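Local coordinates for protein dTDP-glucose 4,6-dehydratase (PDB 5U4Q) that probably converts dTDP-glucose to its 4-keto-6-deoxy form, or acts on a related nucleotide sugar, as an extended short-chain dehydrogenase/reductase with bound NAD, at residues Pro150-Leu153 and Tyr154-Thr157; Ser248-Pro251 and Ala252-Ser255. All coordinates share one frame; numbering follows the deposited sequence.

How the contacts relate
Both contacts are local and come in series along the chain, contact 1 first, in the NAD-dependent epimerase/dehydratase fold. The centres of contact 1 and contact 2 are about 21 Å apart and the nearest atoms of the two contacts about 12 Å apart, without touching. Residues 150-157 end the loop after strand 123-129 of the parallel Rossmann sheet and begin helix 153-172; residues 248-255 form a turn in the loop from helix 223-234 to strand 258-263 of the same sheet. What relates them is the dimer. H166, on helix 153-172, bonds S254 OG of its own chain, whereas P150 O bonds H166 ND1 of the second subunit. Cofactor binding and subunit assembly thus meet in this one helix.

Contact 1: residues Pro150-Leu153 and Tyr154-Thr157; sequences PVSL and YAAT. With NAD (nicotinamide-adenine-dinucleotide), chain C.
The ring of Y154 is approached at its edges: S152 OG sits near the ring plane by the backbone end, and NAD O2D lies in the plane at the phenol end. There Y154 OH is 2.6 Å from O2D of the nicotinamide ribose, a short hydrogen bond in which either hydroxyl could donate. Y154 begins the Tyr-x-x-x-Lys signature of short-chain dehydrogenases, in the first turn of helix 153-172. With CG anti to the backbone N (chi1 171°), its ring reaches away from the cap to the cofactor.

S152 is the N-cap. Its OG, turned back over its own backbone (chi1 66°), accepts from A155 N at 3.0 Å, while its carbonyl takes A156 N, so that one residue holds two of the first helical amides. P150 packs beside this cap, its CB 3.8 Å from A155 CB and its CG against the methyl of A156. P150 O accepts from H166 ND1 of the second subunit, placing the cap at the dimer interface. Further along, T157 N bonds L153 O, and T157 OG1, which also meets N105 ND2, donates to Y154 O at 2.8 Å.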
loop_
_atom_site.group_PDB
_atom_site.type_symbol
_atom_site.label_atom_id
_atom_site.label_comp_id
_atom_site.label_asym_id
_atom_site.label_seq_id
_atom_site.Cartn_x
_atom_site.Cartn_y
_atom_site.Cartn_z
ATOM N N PRO A 150 6.898 -2.047 -7.163
ATOM C CA PRO A 150 6.825 -3.413 -6.700
ATOM C C PRO A 150 6.404 -4.391 -7.792
ATOM O O PRO A 150 5.633 -4.028 -8.690
ATOM C CB PRO A 150 5.750 -3.344 -5.582
ATOM C CG PRO A 150 4.902 -2.202 -5.982
ATOM C CD PRO A 150 5.850 -1.201 -6.573
ATOM N N VAL A 151 6.923 -5.603 -7.708
ATOM C CA VAL A 151 6.566 -6.653 -8.659
ATOM C C VAL A 151 5.661 -7.735 -8.097
ATOM O O VAL A 151 5.368 -8.698 -8.785
ATOM C CB VAL A 151 7.814 -7.241 -9.345
ATOM C CG1 VAL A 151 8.555 -6.129 -10.084
ATOM C CG2 VAL A 151 8.706 -7.973 -8.372
ATOM N N SER A 152 5.208 -7.597 -6.843
ATOM C CA SER A 152 4.261 -8.564 -6.260
ATOM C C SER A 152 3.271 -7.815 -5.377
ATOM O O SER A 152 3.585 -6.734 -4.873
ATOM C CB SER A 152 4.944 -9.634 -5.407
ATOM O OG SER A 152 5.542 -9.087 -4.228
ATOM N N LEU A 153 2.088 -8.388 -5.201
ATOM C CA LEU A 153 1.106 -7.773 -4.308
ATOM C C LEU A 153 1.652 -7.731 -2.870
ATOM O O LEU A 153 1.461 -6.738 -2.163
ATOM C CB LEU A 153 -0.228 -8.523 -4.366
ATOM C CG LEU A 153 -1.377 -7.956 -3.515
ATOM C CD1 LEU A 153 -1.684 -6.526 -3.850
ATOM C CD2 LEU A 153 -2.607 -8.829 -3.733
ATOM N N TYR A 154 2.341 -8.790 -2.458
ATOM C CA TYR A 154 2.991 -8.841 -1.148
ATOM C C TYR A 154 3.882 -7.596 -0.956
ATOM O O TYR A 154 3.739 -6.870 0.040
ATOM C CB TYR A 154 3.797 -10.126 -1.002
ATOM C CG TYR A 154 4.672 -10.197 0.226
ATOM C CD1 TYR A 154 4.119 -10.315 1.496
ATOM C CD2 TYR A 154 6.040 -10.174 0.107
ATOM C CE1 TYR A 154 4.926 -10.396 2.626
ATOM C CE2 TYR A 154 6.860 -10.269 1.215
ATOM C CZ TYR A 154 6.297 -10.373 2.476
ATOM O OH TYR A 154 7.133 -10.465 3.581
ATOM N N ALA A 155 4.765 -7.324 -1.926
ATOM C CA ALA A 155 5.653 -6.155 -1.858
ATOM C C ALA A 155 4.849 -4.841 -1.772
ATOM O O ALA A 155 5.162 -3.938 -0.989
ATOM C CB ALA A 155 6.583 -6.114 -3.075
ATOM N N ALA A 156 3.847 -4.701 -2.629
ATOM C CA ALA A 156 3.023 -3.497 -2.613
ATOM C C ALA A 156 2.377 -3.299 -1.243
ATOM O O ALA A 156 2.286 -2.169 -0.779
ATOM C CB ALA A 156 1.967 -3.546 -3.678
ATOM N N THR A 157 1.919 -4.382 -0.616
ATOM C CA THR A 157 1.289 -4.228 0.709
ATOM C C THR A 157 2.303 -3.808 1.774
ATOM O O THR A 157 1.957 -3.046 2.681
ATOM C CB THR A 157 0.471 -5.466 1.193
ATOM O OG1 THR A 157 1.315 -6.567 1.474
ATOM C CG2 THR A 157 -0.640 -5.840 0.194
HETATM P PA NAD C . 5.168 -17.082 9.724
HETATM O O1A NAD C . 5.895 -18.202 10.363
HETATM O O2A NAD C . 4.131 -17.344 8.651
HETATM O O5B NAD C . 4.517 -16.195 10.909
HETATM C C5B NAD C . 3.477 -15.243 10.726
HETATM C C4B NAD C . 2.343 -15.600 11.671
HETATM O O4B NAD C . 1.312 -14.636 11.386
HETATM C C3B NAD C . 1.767 -16.990 11.439
HETATM O O3B NAD C . 1.873 -17.873 12.566
HETATM C C2B NAD C . 0.323 -16.694 11.031
HETATM O O2B NAD C . -0.620 -17.655 11.543
HETATM C C1B NAD C . 0.067 -15.273 11.528
HETATM N N9A NAD C . -0.962 -14.557 10.756
HETATM C C8A NAD C . -1.028 -14.423 9.411
HETATM N N7A NAD C . -2.116 -13.731 9.065
HETATM C C5A NAD C . -2.751 -13.394 10.199
HETATM C C6A NAD C . -4.005 -12.685 10.526
HETATM N N6A NAD C . -4.783 -12.162 9.588
HETATM N N1A NAD C . -4.306 -12.582 11.821
HETATM C C2A NAD C . -3.555 -13.102 12.803
HETATM N N3A NAD C . -2.415 -13.787 12.578
HETATM C C4A NAD C . -1.995 -13.947 11.295
HETATM O O3 NAD C . 6.181 -16.041 9.024
HETATM P PN NAD C . 7.485 -15.319 9.635
HETATM O O1N NAD C . 7.620 -15.509 11.089
HETATM O O2N NAD C . 8.596 -15.680 8.650
HETATM O O5D NAD C . 7.083 -13.810 9.316
HETATM C C5D NAD C . 6.995 -12.760 10.274
HETATM C C4D NAD C . 6.965 -11.460 9.486
HETATM O O4D NAD C . 8.261 -11.223 8.892
HETATM C C3D NAD C . 5.965 -11.344 8.342
HETATM O O3D NAD C . 5.426 -10.020 8.365
HETATM C C2D NAD C . 6.792 -11.494 7.087
HETATM O O2D NAD C . 6.253 -10.780 5.954
HETATM C C1D NAD C . 8.131 -10.923 7.507
HETATM N N1N NAD C . 9.260 -11.524 6.770
HETATM C C2N NAD C . 9.791 -12.727 7.088
HETATM C C3N NAD C . 10.869 -13.267 6.366
HETATM C C7N NAD C . 11.523 -14.622 6.664
HETATM O O7N NAD C . 12.571 -14.935 6.079
HETATM N N7N NAD C . 10.993 -15.526 7.506
HETATM C C4N NAD C . 11.365 -12.563 5.291
HETATM C C5N NAD C . 10.802 -11.336 4.966
HETATM C C6N NAD C . 9.733 -10.836 5.702
#

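Contact 2: residues Ser248-Pro251 and Ala252-Ser255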
loop_
_atom_site.group_PDB
_atom_site.type_symbol
_atom_site.label_atom_id
_atom_site.label_comp_id
_atom_site.label_asym_id
_atom_site.label_seq_id
_atom_site.Cartn_x
_atom_site.Cartn_y
_atom_site.Cartn_z
ATOM N N SER A 248 16.387 16.668 1.123
ATOM C CA SER A 248 17.658 16.204 1.721
ATOM C C SER A 248 17.530 14.849 2.467
ATOM O O SER A 248 18.497 14.372 3.076
ATOM C CB SER A 248 18.195 17.265 2.676
ATOM O OG SER A 248 17.262 17.556 3.701
ATOM N N GLY A 249 16.368 14.207 2.371
ATOM C CA GLY A 249 16.119 12.944 3.091
ATOM C C GLY A 249 15.983 11.707 2.248
ATOM O O GLY A 249 16.570 11.601 1.182
ATOM N N SER A 250 15.194 10.741 2.738
ATOM C CA SER A 250 15.009 9.492 2.023
ATOM C C SER A 250 13.619 8.940 2.275
ATOM O O SER A 250 12.918 9.433 3.153
ATOM C CB SER A 250 16.030 8.457 2.479
ATOM O OG SER A 250 15.642 7.883 3.715
ATOM N N PRO A 251 13.222 7.899 1.517
ATOM C CA PRO A 251 11.924 7.241 1.774
ATOM C C PRO A 251 11.816 6.542 3.153
ATOM O O PRO A 251 10.735 6.052 3.519
ATOM C CB PRO A 251 11.868 6.153 0.687
ATOM C CG PRO A 251 12.790 6.613 -0.373
ATOM C CD PRO A 251 13.902 7.288 0.358
ATOM N N ALA A 252 12.938 6.468 3.868
ATOM C CA ALA A 252 13.042 5.747 5.154
ATOM C C ALA A 252 13.292 6.647 6.369
ATOM O O ALA A 252 13.514 6.164 7.463
ATOM C CB ALA A 252 14.137 4.695 5.059
ATOM N N THR A 253 13.231 7.967 6.175
ATOM C CA THR A 253 13.387 8.919 7.252
ATOM C C THR A 253 12.275 9.973 7.098
ATOM O O THR A 253 11.571 9.964 6.087
ATOM C CB THR A 253 14.752 9.616 7.132
ATOM O OG1 THR A 253 14.919 10.135 5.798
ATOM C CG2 THR A 253 15.873 8.616 7.424
ATOM N N SER A 254 12.121 10.863 8.087
ATOM C CA SER A 254 11.100 11.931 8.018
ATOM C C SER A 254 11.306 12.975 9.111
ATOM O O SER A 254 12.125 12.803 10.000
ATOM C CB SER A 254 9.685 11.324 8.206
ATOM O OG SER A 254 8.644 12.325 8.173
ATOM N N SER A 255 10.547 14.065 9.048
ATOM C CA SER A 255 10.439 14.982 10.163
ATOM C C SER A 255 9.590 14.341 11.260
ATOM O O SER A 255 9.680 14.711 12.428
ATOM C CB SER A 255 9.819 16.320 9.735
ATOM O OG SER A 255 8.646 16.112 8.968
#
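S250 and T253 meet through a hydrogen bond from a backbone amide to a side-chain hydroxyl, one of two such bonds that hold the turn. T253 OG1 accepts from S250 N at 3.1 Å, along a rather bent path with an N-H...O angle of 137°. In the other bond S250 OG accepts from A252 N, also at 3.1 Å and straighter. The two side chains share much the same first torsion, about 79° in S250, which folds each hydroxyl back over its own main chain, within range of an amide across the turn. The hydroxyl oxygens S250 OG and T253 OG1 lie 3.2 Å apart. T253 OG1 is further engaged by the indole NE1 of W244, so this one oxygen serves two N-H groups, one from the main chain and one from a ring.

The backbone bond that closes the loop is weaker. S250 to T253 is a type I beta turn, with P251 and A252 at its corners, and T253 N donates to S250 O over a long 3.4 Å, though almost straight at 170°. The bond from A252 N to S250 OG nests an ST turn inside this beta turn, and the proline ring, with its restricted phi, fits the first corner.

Packing and further bonds tie the turn to its surroundings. The A252 methyl rests on V260 of strand 258-263, to which the A252 backbone is also hydrogen-bonded, and P251 O is tied to the hydroxyl of Y258, a second anchor to that strand. From the second subunit, H149 NE2 hydrogen-bonds T253 O and, weakly, S250 O, while P251 packs on D148 of that same chain.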